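Local coordinates for protein GCN5-related N-acetyltransferase (Kribbella flavida, PDB 4MY0) that binds acetyl-coenzyme A and probably transfers its acetyl group to amino groups, perhaps those of aminoglycosides, as a member of the GCN5-related N-acetyltransferase family, at residues Ala44-His49 / Ile68-Gln73; Tyr141-Gln146 / His269-Gln274; Arg161-Lys166 / Asn204-Ala209; Arg294-Gly299 / Thr379-Ala384. All blocks are in the same frame, centred on the assembly; numbering follows the deposited sequence.

In the fold
The four contacts illustrate how chemistry follows position in a multidomain acetyltransferase. Contact 1 lies in the first GNAT range, where a helix packs across a strand through two aromatic rings, with two carboxylates beside them. Contacts 2 and 3 each join a segment between residues 141 and 166 to one between 204 and 274, and depend on the backbone: contact 3 is a true antiparallel strand pair, contact 2 a loop tied to a strand by one direct bond and several waters. Contact 4, in the sterol carrier protein range, again rests on aromatic packing. Contact 3 is the most buried; the others are partly buried. Contacts 2 and 4 both touch the second subunit, whereas contact 3 meets the third.

Contact 1: residues Ala44-His49 / Ile68-Gln73; sequences AVEFVH and IWDFQQ
The ring of F47 stands on end against the indole of W69 in an edge-to-face (T-shaped) pair. The planes of the F47 ring and the six-membered ring of W69 make an angle of 81°, and their centroids lie 4.8 Å apart. F47 CZ comes down over the centre of the indole, 3.5 Å from W69 CD2, so that a single ring tip touches most of the fused system. Both side chains have CG anti to their own carbonyl carbon, which brings their ends together although neither CB aims directly at the other segment. The same phenylalanine edge also borders the strand backbone, with F47 CE1 3.2 Å from I68 O. The opposite face of the indole is covered by F71 CZ near its rim, which sandwiches W69 between two phenylalanines. An alanine in place of W69 would remove the indole and would probably leave the tip of F47 and the end of F71 without the indole faces they pack on. Beside the aromatic pair, E46 OE1 and D70 OD1 approach to 4.3 Å; R52 forms salt bridges to both and is likely to offset their repulsion. The axes of segments 44-49 and 68-73 lie at 82°; the first ends helix 34-49 and the second is part of strand 61-75, with strand 53-58 packing against the helix, while on the strand I68 meets helix 99-113 and W69 touches strand 78-90.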
loop_
_atom_site.group_PDB
_atom_site.type_symbol
_atom_site.label_atom_id
_atom_site.label_comp_id
_atom_site.label_asym_id
_atom_site.label_seq_id
_atom_site.Cartn_x
_atom_site.Cartn_y
_atom_site.Cartn_z
ATOM N N ALA C 44 34.672 10.282 12.995
ATOM C CA ALA C 44 34.610 10.741 14.387
ATOM C C ALA C 44 35.973 11.250 14.894
ATOM O O ALA C 44 36.041 12.223 15.644
ATOM C CB ALA C 44 34.077 9.625 15.287
ATOM N N VAL C 45 37.048 10.585 14.480
ATOM C CA VAL C 45 38.407 10.949 14.907
ATOM C C VAL C 45 38.752 12.412 14.581
ATOM O O VAL C 45 39.304 13.127 15.427
ATOM C CB VAL C 45 39.459 9.977 14.326
ATOM C CG1 VAL C 45 40.873 10.521 14.494
ATOM C CG2 VAL C 45 39.338 8.611 14.995
ATOM N N GLU C 46 38.404 12.843 13.366
ATOM C CA GLU C 46 38.542 14.233 12.937
ATOM C C GLU C 46 37.910 15.172 13.972
ATOM O O GLU C 46 38.543 16.128 14.424
ATOM C CB GLU C 46 37.901 14.413 11.549
ATOM C CG GLU C 46 37.390 15.829 11.214
ATOM C CD GLU C 46 35.986 15.844 10.564
ATOM O OE1 GLU C 46 35.382 16.945 10.463
ATOM O OE2 GLU C 46 35.489 14.763 10.161
ATOM N N PHE C 47 36.670 14.881 14.359
ATOM C CA PHE C 47 35.967 15.683 15.354
ATOM C C PHE C 47 36.695 15.683 16.701
ATOM O O PHE C 47 36.799 16.724 17.358
ATOM C CB PHE C 47 34.548 15.150 15.553
ATOM C CG PHE C 47 33.607 15.455 14.411
ATOM C CD1 PHE C 47 32.844 16.618 14.410
ATOM C CD2 PHE C 47 33.462 14.563 13.353
ATOM C CE1 PHE C 47 31.955 16.896 13.357
ATOM C CE2 PHE C 47 32.583 14.834 12.301
ATOM C CZ PHE C 47 31.825 16.002 12.307
ATOM N N VAL C 48 37.182 14.512 17.110
ATOM C CA VAL C 48 37.879 14.357 18.389
ATOM C C VAL C 48 39.127 15.236 18.429
ATOM O O VAL C 48 39.385 15.941 19.410
ATOM C CB VAL C 48 38.259 12.873 18.640
ATOM C CG1 VAL C 48 39.447 12.745 19.594
ATOM C CG2 VAL C 48 37.054 12.092 19.162
ATOM N N HIS C 49 39.884 15.214 17.342
ATOM C CA HIS C 49 41.151 15.921 17.312
ATOM C C HIS C 49 41.007 17.437 17.200
ATOM O O HIS C 49 41.924 18.165 17.560
ATOM C CB HIS C 49 42.060 15.351 16.221
ATOM C CG HIS C 49 42.573 13.980 16.536
ATOM N ND1 HIS C 49 42.808 13.553 17.827
ATOM C CD2 HIS C 49 42.885 12.935 15.734
ATOM C CE1 HIS C 49 43.247 12.308 17.806
ATOM N NE2 HIS C 49 43.302 11.909 16.548
ATOM N N ILE C 68 30.182 18.653 16.645
ATOM C CA ILE C 68 30.030 19.949 16.014
ATOM C C ILE C 68 30.722 19.974 14.653
ATOM O O ILE C 68 31.941 19.876 14.587
ATOM C CB ILE C 68 30.677 21.029 16.900
ATOM C CG1 ILE C 68 30.075 20.992 18.301
ATOM C CG2 ILE C 68 30.513 22.429 16.292
ATOM C CD1 ILE C 68 30.750 21.948 19.252
ATOM N N TRP C 69 29.950 20.116 13.574
ATOM C CA TRP C 69 30.542 20.347 12.254
ATOM C C TRP C 69 31.042 21.778 12.157
ATOM O O TRP C 69 30.330 22.713 12.562
ATOM C CB TRP C 69 29.505 20.139 11.144
ATOM C CG TRP C 69 29.166 18.717 10.844
ATOM C CD1 TRP C 69 28.078 18.022 11.288
ATOM C CD2 TRP C 69 29.901 17.822 10.002
ATOM N NE1 TRP C 69 28.102 16.743 10.788
ATOM C CE2 TRP C 69 29.210 16.597 9.993
ATOM C CE3 TRP C 69 31.080 17.939 9.261
ATOM C CZ2 TRP C 69 29.661 15.492 9.267
ATOM C CZ3 TRP C 69 31.530 16.846 8.546
ATOM C CH2 TRP C 69 30.823 15.642 8.548
ATOM N N ASP C 70 32.243 21.958 11.609
ATOM C CA ASP C 70 32.791 23.288 11.347
ATOM C C ASP C 70 32.315 23.789 9.982
ATOM O O ASP C 70 33.060 23.763 9.000
ATOM C CB ASP C 70 34.326 23.262 11.404
ATOM C CG ASP C 70 34.926 22.166 10.536
ATOM O OD1 ASP C 70 34.258 21.121 10.344
ATOM O OD2 ASP C 70 36.061 22.355 10.041
ATOM N N PHE C 71 31.062 24.229 9.914
ATOM C CA PHE C 71 30.491 24.686 8.646
ATOM C C PHE C 71 30.709 26.172 8.462
ATOM O O PHE C 71 31.157 26.857 9.377
ATOM C CB PHE C 71 28.979 24.488 8.640
ATOM C CG PHE C 71 28.530 23.061 8.493
ATOM C CD1 PHE C 71 29.141 22.205 7.587
ATOM C CD2 PHE C 71 27.457 22.593 9.244
ATOM C CE1 PHE C 71 28.695 20.889 7.443
ATOM C CE2 PHE C 71 27.000 21.283 9.110
ATOM C CZ PHE C 71 27.628 20.426 8.211
ATOM N N GLN C 72 30.369 26.664 7.271
ATOM C CA GLN C 72 29.982 28.057 7.105
ATOM C C GLN C 72 28.560 27.998 6.574
ATOM O O GLN C 72 28.129 26.951 6.067
ATOM C CB GLN C 72 30.906 28.804 6.133
ATOM C CG GLN C 72 32.386 28.700 6.490
ATOM C CD GLN C 72 33.198 29.847 5.943
ATOM O OE1 GLN C 72 33.031 30.991 6.364
ATOM N NE2 GLN C 72 34.091 29.553 5.004
ATOM N N GLN C 73 27.813 29.090 6.705
ATOM C CA GLN C 73 26.441 29.104 6.200
ATOM C C GLN C 73 26.187 30.415 5.479
ATOM O O GLN C 73 26.566 31.491 5.955
ATOM C CB GLN C 73 25.417 28.881 7.317
ATOM C CG GLN C 73 24.025 28.503 6.791
ATOM C CD GLN C 73 23.005 28.344 7.897
ATOM O OE1 GLN C 73 23.118 28.969 8.950
ATOM N NE2 GLN C 73 22.002 27.502 7.665
#

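Contact 2: residues Tyr141-Gln146 / His269-Gln274; sequences YRFSFQ and HEADKQ
The loop 269-274 runs roughly against the end of strand 135-146, their touching parts 133° apart in direction, and joins it through D272 N, which donates to S144 O at 2.9 Å in the plane of the carbonyl. A271 CA also lies 3.3 Å from that oxygen in a CA-H...O contact. The methyl of A271 settles between two phenylalanines of the strand, 3.9 Å from F143 CB and 3.7 Å from F145 CE1. A glycine at F145 would remove the ring and would probably loosen the packing around this methyl. Farther along, the extended chain of Q146 lays its amide over one face of the H269 imidazole, the two planes 28° apart, with Q146 NE2 3.4 Å from H269 CG. D272 turns its carboxylate back on its own loop, where OD2 accepts from Q274 N in an Asx turn. The polar backbone is completed by water: one molecule accepts from S144 N and donates to D272 O and Q274 O, and another bridges Q146 N and H269 O. Such chemistry implies a join made by main chain and solvent around a small apolar centre, close to where Q274 carries the sheet into the second subunit.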
loop_
_atom_site.group_PDB
_atom_site.type_symbol
_atom_site.label_atom_id
_atom_site.label_comp_id
_atom_site.label_asym_id
_atom_site.label_seq_id
_atom_site.Cartn_x
_atom_site.Cartn_y
_atom_site.Cartn_z
ATOM N N TYR C 141 13.860 21.218 0.807
ATOM C CA TYR C 141 12.747 20.776 -0.035
ATOM C C TYR C 141 13.203 19.675 -0.973
ATOM O O TYR C 141 14.290 19.767 -1.552
ATOM C CB TYR C 141 12.242 21.923 -0.920
ATOM C CG TYR C 141 11.718 23.145 -0.205
ATOM C CD1 TYR C 141 10.366 23.281 0.093
ATOM C CD2 TYR C 141 12.570 24.190 0.121
ATOM C CE1 TYR C 141 9.884 24.420 0.726
ATOM C CE2 TYR C 141 12.100 25.329 0.755
ATOM C CZ TYR C 141 10.761 25.440 1.053
ATOM O OH TYR C 141 10.306 26.580 1.684
ATOM N N ARG C 142 12.366 18.655 -1.156
ATOM C CA ARG C 142 12.615 17.679 -2.213
ATOM C C ARG C 142 11.432 17.644 -3.176
ATOM O O ARG C 142 10.301 17.416 -2.760
ATOM C CB ARG C 142 12.903 16.261 -1.669
ATOM C CG ARG C 142 13.598 15.353 -2.733
ATOM C CD ARG C 142 13.545 13.854 -2.385
ATOM N NE ARG C 142 12.187 13.313 -2.454
ATOM C CZ ARG C 142 11.900 12.015 -2.398
ATOM N NH1 ARG C 142 12.879 11.134 -2.279
ATOM N NH2 ARG C 142 10.639 11.598 -2.454
ATOM N N PHE C 143 11.694 17.868 -4.459
ATOM C CA PHE C 143 10.638 17.798 -5.464
ATOM C C PHE C 143 10.880 16.633 -6.415
ATOM O O PHE C 143 12.016 16.172 -6.554
ATOM C CB PHE C 143 10.540 19.123 -6.233
ATOM C CG PHE C 143 10.074 20.276 -5.375
ATOM C CD1 PHE C 143 8.740 20.381 -4.998
ATOM C CD2 PHE C 143 10.972 21.232 -4.928
ATOM C CE1 PHE C 143 8.307 21.438 -4.187
ATOM C CE2 PHE C 143 10.545 22.297 -4.122
ATOM C CZ PHE C 143 9.219 22.396 -3.757
ATOM N N SER C 144 9.821 16.140 -7.053
ATOM C CA SER C 144 9.973 14.999 -7.950
ATOM C C SER C 144 9.484 15.340 -9.351
ATOM O O SER C 144 8.349 15.797 -9.530
ATOM C CB SER C 144 9.218 13.779 -7.402
ATOM O OG SER C 144 9.606 13.501 -6.064
ATOM N N PHE C 145 10.342 15.105 -10.340
ATOM C CA PHE C 145 10.010 15.397 -11.728
ATOM C C PHE C 145 9.980 14.124 -12.563
ATOM O O PHE C 145 10.503 13.078 -12.144
ATOM C CB PHE C 145 11.048 16.366 -12.310
ATOM C CG PHE C 145 11.199 17.635 -11.508
ATOM C CD1 PHE C 145 10.421 18.742 -11.793
ATOM C CD2 PHE C 145 12.108 17.711 -10.453
ATOM C CE1 PHE C 145 10.543 19.917 -11.046
ATOM C CE2 PHE C 145 12.245 18.888 -9.697
ATOM C CZ PHE C 145 11.456 19.989 -9.989
ATOM N N GLN C 146 9.374 14.206 -13.742
ATOM C CA GLN C 146 9.425 13.092 -14.691
ATOM C C GLN C 146 10.756 13.166 -15.436
ATOM O O GLN C 146 11.106 14.210 -15.999
ATOM C CB GLN C 146 8.261 13.164 -15.685
ATOM C CG GLN C 146 6.907 13.422 -15.035
ATOM C CD GLN C 146 5.757 13.441 -16.050
ATOM O OE1 GLN C 146 5.871 12.905 -17.158
ATOM N NE2 GLN C 146 4.645 14.064 -15.669
ATOM N N HIS C 269 6.082 19.399 -17.312
ATOM C CA HIS C 269 5.215 18.871 -16.268
ATOM C C HIS C 269 5.700 19.374 -14.924
ATOM O O HIS C 269 6.889 19.276 -14.613
ATOM C CB HIS C 269 5.210 17.346 -16.323
ATOM C CG HIS C 269 4.756 16.807 -17.644
ATOM N ND1 HIS C 269 3.432 16.535 -17.923
ATOM C CD2 HIS C 269 5.447 16.510 -18.770
ATOM C CE1 HIS C 269 3.328 16.087 -19.162
ATOM N NE2 HIS C 269 4.536 16.068 -19.700
ATOM N N GLU C 270 4.801 19.943 -14.130
ATOM C CA GLU C 270 5.248 20.525 -12.876
ATOM C C GLU C 270 5.577 19.401 -11.893
ATOM O O GLU C 270 5.148 18.262 -12.078
ATOM C CB GLU C 270 4.243 21.547 -12.310
ATOM C CG GLU C 270 3.053 20.979 -11.564
ATOM C CD GLU C 270 2.173 22.073 -10.950
ATOM O OE1 GLU C 270 2.422 22.465 -9.784
ATOM O OE2 GLU C 270 1.227 22.536 -11.632
ATOM N N ALA C 271 6.379 19.719 -10.886
ATOM C CA ALA C 271 6.800 18.741 -9.891
ATOM C C ALA C 271 5.571 18.066 -9.279
ATOM O O ALA C 271 4.489 18.658 -9.245
ATOM C CB ALA C 271 7.617 19.424 -8.824
ATOM N N ASP C 272 5.722 16.821 -8.831
ATOM C CA ASP C 272 4.612 16.110 -8.191
ATOM C C ASP C 272 4.091 16.979 -7.037
ATOM O O ASP C 272 4.873 17.680 -6.380
ATOM C CB ASP C 272 5.116 14.764 -7.662
ATOM C CG ASP C 272 3.995 13.804 -7.276
ATOM O OD1 ASP C 272 4.112 12.609 -7.633
ATOM O OD2 ASP C 272 3.020 14.213 -6.595
ATOM N N LYS C 273 2.773 16.977 -6.830
ATOM C CA LYS C 273 2.158 17.699 -5.722
ATOM C C LYS C 273 2.815 17.258 -4.403
ATOM O O LYS C 273 3.078 18.071 -3.505
ATOM C CB LYS C 273 0.637 17.416 -5.706
ATOM C CG LYS C 273 -0.123 18.025 -4.529
ATOM C CD LYS C 273 -1.658 17.965 -4.720
ATOM C CE LYS C 273 -2.228 16.578 -4.460
ATOM N NZ LYS C 273 -3.726 16.556 -4.581
ATOM N N GLN C 274 3.086 15.961 -4.301
ATOM C CA GLN C 274 3.659 15.380 -3.092
ATOM C C GLN C 274 5.144 15.693 -3.017
ATOM O O GLN C 274 5.925 15.228 -3.840
ATOM C CB GLN C 274 3.413 13.868 -3.069
ATOM C CG GLN C 274 1.919 13.553 -3.075
ATOM C CD GLN C 274 1.607 12.106 -2.770
ATOM O OE1 GLN C 274 2.504 11.271 -2.665
ATOM N NE2 GLN C 274 0.323 11.798 -2.624
HETATM O O HOH W 1 7.395 16.652 -5.581
HETATM O O HOH W 2 7.223 12.741 -4.754
HETATM O O HOH W 3 8.402 16.980 -14.537
#

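Contact 3: residues Arg161-Lys166 / Asn204-Ala209; sequences RRAGAK and NFAYLA
Strands 161-162 and 205-209 form a short antiparallel beta ladder, and 205-209 continues into a hairpin with 212-219. The tight part is the backbone. R161 and L208 are a hydrogen-bonded pair, with R161 N giving to L208 O at 2.9 Å and L208 N returning to R161 O at 2.8 Å, the latter nearly along the C=O axis. R162 and Y207 follow as a non-hydrogen-bonded pair, and the ladder closes with A163 N donating to A206 O from well above the carbonyl plane. The methyl of A163 packs on this closed side, 3.9 Å from A206 CB and 4.1 Å from L208 CB, with F171 of helix 168-182 touching both A163 and L208. The looser side belongs to the arginines. R161 lies exposed beside L208, its chain extended from CG to NE and one guanidinium face resting on L208 CD2, while a salt bridge to D167 holds its charged end. R162 points away overall, although its CB still lies 4.0 Å from Y207 CE1; farther out its chain bends at chi3 (61°). The Y207 ring runs past the backbone of R162, and its hydroxyl is hydrogen-bonded to R27 of the third subunit. Where the strands separate, a water lies 2.8 Å from A163 O and accepts from A206 N at 3.0 Å.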
loop_
_atom_site.group_PDB
_atom_site.type_symbol
_atom_site.label_atom_id
_atom_site.label_comp_id
_atom_site.label_asym_id
_atom_site.label_seq_id
_atom_site.Cartn_x
_atom_site.Cartn_y
_atom_site.Cartn_z
ATOM N N ARG C 161 31.273 17.586 -19.020
ATOM C CA ARG C 161 32.180 16.454 -18.863
ATOM C C ARG C 161 32.028 15.807 -17.495
ATOM O O ARG C 161 31.536 16.429 -16.551
ATOM C CB ARG C 161 33.635 16.878 -19.094
ATOM C CG ARG C 161 34.258 17.534 -17.897
ATOM C CD ARG C 161 35.788 17.605 -18.026
ATOM N NE ARG C 161 36.424 17.895 -16.744
ATOM C CZ ARG C 161 36.683 19.119 -16.302
ATOM N NH1 ARG C 161 37.272 19.298 -15.125
ATOM N NH2 ARG C 161 36.358 20.171 -17.041
ATOM N N ARG C 162 32.440 14.550 -17.397
ATOM C CA ARG C 162 32.409 13.847 -16.128
ATOM C C ARG C 162 33.371 14.513 -15.157
ATOM O O ARG C 162 34.474 14.898 -15.536
ATOM C CB ARG C 162 32.786 12.376 -16.322
ATOM C CG ARG C 162 32.926 11.600 -15.018
ATOM C CD ARG C 162 32.762 10.098 -15.238
ATOM N NE ARG C 162 33.768 9.555 -16.144
ATOM C CZ ARG C 162 35.042 9.370 -15.810
ATOM N NH1 ARG C 162 35.474 9.711 -14.598
ATOM N NH2 ARG C 162 35.891 8.864 -16.693
ATOM N N ALA C 163 32.952 14.665 -13.904
ATOM C CA ALA C 163 33.815 15.299 -12.916
ATOM C C ALA C 163 34.284 14.287 -11.877
ATOM O O ALA C 163 33.720 13.188 -11.756
ATOM C CB ALA C 163 33.098 16.455 -12.240
ATOM N N GLY C 164 35.306 14.677 -11.121
ATOM C CA GLY C 164 35.786 13.890 -10.000
ATOM C C GLY C 164 36.412 14.733 -8.902
ATOM O O GLY C 164 36.213 15.952 -8.838
ATOM N N ALA C 165 37.191 14.076 -8.048
ATOM C CA ALA C 165 37.729 14.681 -6.839
ATOM C C ALA C 165 38.469 15.996 -7.073
ATOM O O ALA C 165 38.345 16.937 -6.276
ATOM C CB ALA C 165 38.648 13.691 -6.132
ATOM N N LYS C 166 39.251 16.049 -8.149
ATOM C CA LYS C 166 40.102 17.206 -8.418
ATOM C C LYS C 166 39.315 18.454 -8.820
ATOM O O LYS C 166 39.884 19.536 -8.944
ATOM C CB LYS C 166 41.127 16.873 -9.502
ATOM C CG LYS C 166 42.077 15.742 -9.133
ATOM C CD LYS C 166 41.590 14.397 -9.676
ATOM C CE LYS C 166 42.208 13.213 -8.921
ATOM N NZ LYS C 166 43.699 13.234 -8.926
ATOM N N ASN C 204 28.287 8.539 -6.466
ATOM C CA ASN C 204 27.860 9.868 -6.877
ATOM C C ASN C 204 28.293 10.154 -8.300
ATOM O O ASN C 204 29.441 9.882 -8.665
ATOM C CB ASN C 204 28.409 10.915 -5.909
ATOM C CG ASN C 204 27.803 10.780 -4.534
ATOM O OD1 ASN C 204 26.634 10.391 -4.400
ATOM N ND2 ASN C 204 28.591 11.063 -3.501
ATOM N N PHE C 205 27.374 10.690 -9.101
ATOM C CA PHE C 205 27.658 10.953 -10.505
ATOM C C PHE C 205 27.717 12.468 -10.692
ATOM O O PHE C 205 26.693 13.144 -10.592
ATOM C CB PHE C 205 26.571 10.341 -11.404
ATOM C CG PHE C 205 26.228 8.901 -11.070
ATOM C CD1 PHE C 205 27.189 8.033 -10.545
ATOM C CD2 PHE C 205 24.939 8.418 -11.284
ATOM C CE1 PHE C 205 26.869 6.710 -10.224
ATOM C CE2 PHE C 205 24.609 7.098 -10.976
ATOM C CZ PHE C 205 25.572 6.244 -10.437
ATOM N N ALA C 206 28.917 12.995 -10.933
ATOM C CA ALA C 206 29.132 14.443 -11.017
ATOM C C ALA C 206 29.507 14.859 -12.433
ATOM O O ALA C 206 30.342 14.221 -13.057
ATOM C CB ALA C 206 30.231 14.879 -10.037
ATOM N N TYR C 207 28.899 15.931 -12.932
ATOM C CA TYR C 207 29.218 16.463 -14.264
ATOM C C TYR C 207 29.441 17.953 -14.186
ATOM O O TYR C 207 28.793 18.639 -13.393
ATOM C CB TYR C 207 28.110 16.119 -15.276
ATOM C CG TYR C 207 28.021 14.625 -15.434
ATOM C CD1 TYR C 207 28.862 13.961 -16.308
ATOM C CD2 TYR C 207 27.170 13.867 -14.630
ATOM C CE1 TYR C 207 28.835 12.587 -16.413
ATOM C CE2 TYR C 207 27.134 12.484 -14.737
ATOM C CZ TYR C 207 27.974 11.855 -15.633
ATOM O OH TYR C 207 27.965 10.487 -15.766
ATOM N N LEU C 208 30.366 18.445 -15.008
ATOM C CA LEU C 208 30.805 19.828 -14.936
ATOM C C LEU C 208 30.741 20.496 -16.303
ATOM O O LEU C 208 31.237 19.954 -17.296
ATOM C CB LEU C 208 32.240 19.882 -14.407
ATOM C CG LEU C 208 32.921 21.247 -14.400
ATOM C CD1 LEU C 208 32.221 22.164 -13.416
ATOM C CD2 LEU C 208 34.394 21.106 -14.056
ATOM N N ALA C 209 30.120 21.672 -16.353
ATOM C CA ALA C 209 30.178 22.520 -17.545
ATOM C C ALA C 209 31.027 23.746 -17.208
ATOM O O ALA C 209 31.488 23.883 -16.077
ATOM C CB ALA C 209 28.791 22.934 -17.969
HETATM O O HOH W 4 31.496 11.605 -11.343
#

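Contact 4: residues Arg294-Gly299 / Thr379-Ala384; sequences RGFAPG and TAFGGA
T379, in the last turn of helix 371-380, meets the loop 294-299 through its main chain: T379 O lies 3.6 Å from A297 CB, and its hydroxyl is hydrogen-bonded back to L376 O. The next residue, A380, again offers a carbonyl, and A380 O sits at the edge of the F296 ring, 3.5 Å from CD1 of that phenylalanine. F381 leaves the helix and carries most of the side-chain packing. Its ring receives the edge of F296 on one face, the planes 67° apart and the centroids separated by 5.4 Å, with F296 CE1 3.8 Å from F381 CE1. This edge-to-face pair belongs to the sterol carrier protein-like part of the chain, where it joins the loop that leads from helix 287-293 into strand 302-309 to the end of helix 371-380; I291 of helix 287-293 touches both phenylalanine side chains, and strand 318-325 adds V324 and L322. R294 reaches the F381 edge from another direction. Its chain is extended from CG to NE, CG anti to the backbone N (chi1 -163°), so that CD lies over one face of F296 and the guanidinium turns a face to F381 CD1, the two planes 75° apart. R294 NH2 is hydrogen-bonded to Y352 O, while NH1 makes a weak bond to G295 O. G382 O lies 3.9 Å from A297 CB; at G383 the backbone angles alone call for glycine.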
loop_
_atom_site.group_PDB
_atom_site.type_symbol
_atom_site.label_atom_id
_atom_site.label_comp_id
_atom_site.label_asym_id
_atom_site.label_seq_id
_atom_site.Cartn_x
_atom_site.Cartn_y
_atom_site.Cartn_z
ATOM N N ARG C 294 26.644 38.982 8.207
ATOM C CA ARG C 294 25.478 38.741 7.357
ATOM C C ARG C 294 25.457 39.666 6.143
ATOM O O ARG C 294 25.905 40.806 6.222
ATOM C CB ARG C 294 24.180 38.946 8.153
ATOM C CG ARG C 294 22.941 38.324 7.481
ATOM C CD ARG C 294 21.664 38.660 8.225
ATOM N NE ARG C 294 20.537 37.769 7.903
ATOM C CZ ARG C 294 19.762 37.906 6.825
ATOM N NH1 ARG C 294 20.005 38.882 5.958
ATOM N NH2 ARG C 294 18.742 37.075 6.606
ATOM N N GLY C 295 24.943 39.181 5.016
ATOM C CA GLY C 295 24.628 40.080 3.910
ATOM C C GLY C 295 23.243 40.643 4.175
ATOM O O GLY C 295 22.409 39.956 4.767
ATOM N N PHE C 296 23.000 41.889 3.786
ATOM C CA PHE C 296 21.673 42.478 3.956
ATOM C C PHE C 296 21.124 42.928 2.610
ATOM O O PHE C 296 21.890 43.234 1.703
ATOM C CB PHE C 296 21.714 43.655 4.938
ATOM C CG PHE C 296 21.876 43.233 6.369
ATOM C CD1 PHE C 296 20.764 42.974 7.157
ATOM C CD2 PHE C 296 23.140 43.066 6.923
ATOM C CE1 PHE C 296 20.906 42.559 8.472
ATOM C CE2 PHE C 296 23.287 42.653 8.246
ATOM C CZ PHE C 296 22.174 42.406 9.016
ATOM N N ALA C 297 19.799 42.972 2.498
ATOM C CA ALA C 297 19.120 43.287 1.242
ATOM C C ALA C 297 19.585 44.598 0.605
ATOM O O ALA C 297 19.654 45.627 1.269
ATOM C CB ALA C 297 17.608 43.307 1.451
ATOM N N PRO C 298 19.895 44.557 -0.700
ATOM C CA PRO C 298 20.299 45.736 -1.474
ATOM C C PRO C 298 19.297 46.868 -1.287
ATOM O O PRO C 298 18.093 46.629 -1.360
ATOM C CB PRO C 298 20.242 45.240 -2.925
ATOM C CG PRO C 298 20.399 43.763 -2.835
ATOM C CD PRO C 298 19.753 43.357 -1.543
ATOM N N GLY C 299 19.782 48.075 -1.024
ATOM C CA GLY C 299 18.903 49.223 -0.892
ATOM C C GLY C 299 18.218 49.350 0.457
ATOM O O GLY C 299 17.722 50.424 0.806
ATOM N N THR C 379 12.205 44.362 5.971
ATOM C CA THR C 379 12.945 44.538 4.715
ATOM C C THR C 379 14.462 44.315 4.849
ATOM O O THR C 379 15.083 43.718 3.972
ATOM C CB THR C 379 12.649 45.902 4.058
ATOM O OG1 THR C 379 12.930 46.956 4.985
ATOM C CG2 THR C 379 11.188 45.971 3.653
ATOM N N ALA C 380 15.042 44.795 5.947
ATOM C CA ALA C 380 16.451 44.541 6.262
ATOM C C ALA C 380 16.816 43.056 6.165
ATOM O O ALA C 380 17.753 42.676 5.458
ATOM C CB ALA C 380 16.773 45.062 7.658
ATOM N N PHE C 381 16.074 42.219 6.884
ATOM C CA PHE C 381 16.357 40.788 6.906
ATOM C C PHE C 381 15.655 40.051 5.773
ATOM O O PHE C 381 15.726 38.826 5.675
ATOM C CB PHE C 381 15.972 40.189 8.262
ATOM C CG PHE C 381 16.854 40.644 9.401
ATOM C CD1 PHE C 381 18.036 39.975 9.689
ATOM C CD2 PHE C 381 16.503 41.746 10.179
ATOM C CE1 PHE C 381 18.853 40.391 10.745
ATOM C CE2 PHE C 381 17.311 42.165 11.234
ATOM C CZ PHE C 381 18.488 41.485 11.517
ATOM N N GLY C 382 14.981 40.802 4.911
ATOM C CA GLY C 382 14.289 40.209 3.782
ATOM C C GLY C 382 15.223 39.645 2.727
ATOM O O GLY C 382 16.438 39.834 2.792
ATOM N N GLY C 383 14.652 38.956 1.746
ATOM C CA GLY C 383 15.438 38.385 0.669
ATOM C C GLY C 383 14.932 36.993 0.379
ATOM O O GLY C 383 13.832 36.636 0.798
ATOM N N ALA C 384 15.731 36.201 -0.328
ATOM C CA ALA C 384 15.325 34.837 -0.666
ATOM C C ALA C 384 15.127 33.983 0.591
ATOM O O ALA C 384 15.833 34.147 1.591
ATOM C CB ALA C 384 16.334 34.197 -1.603
#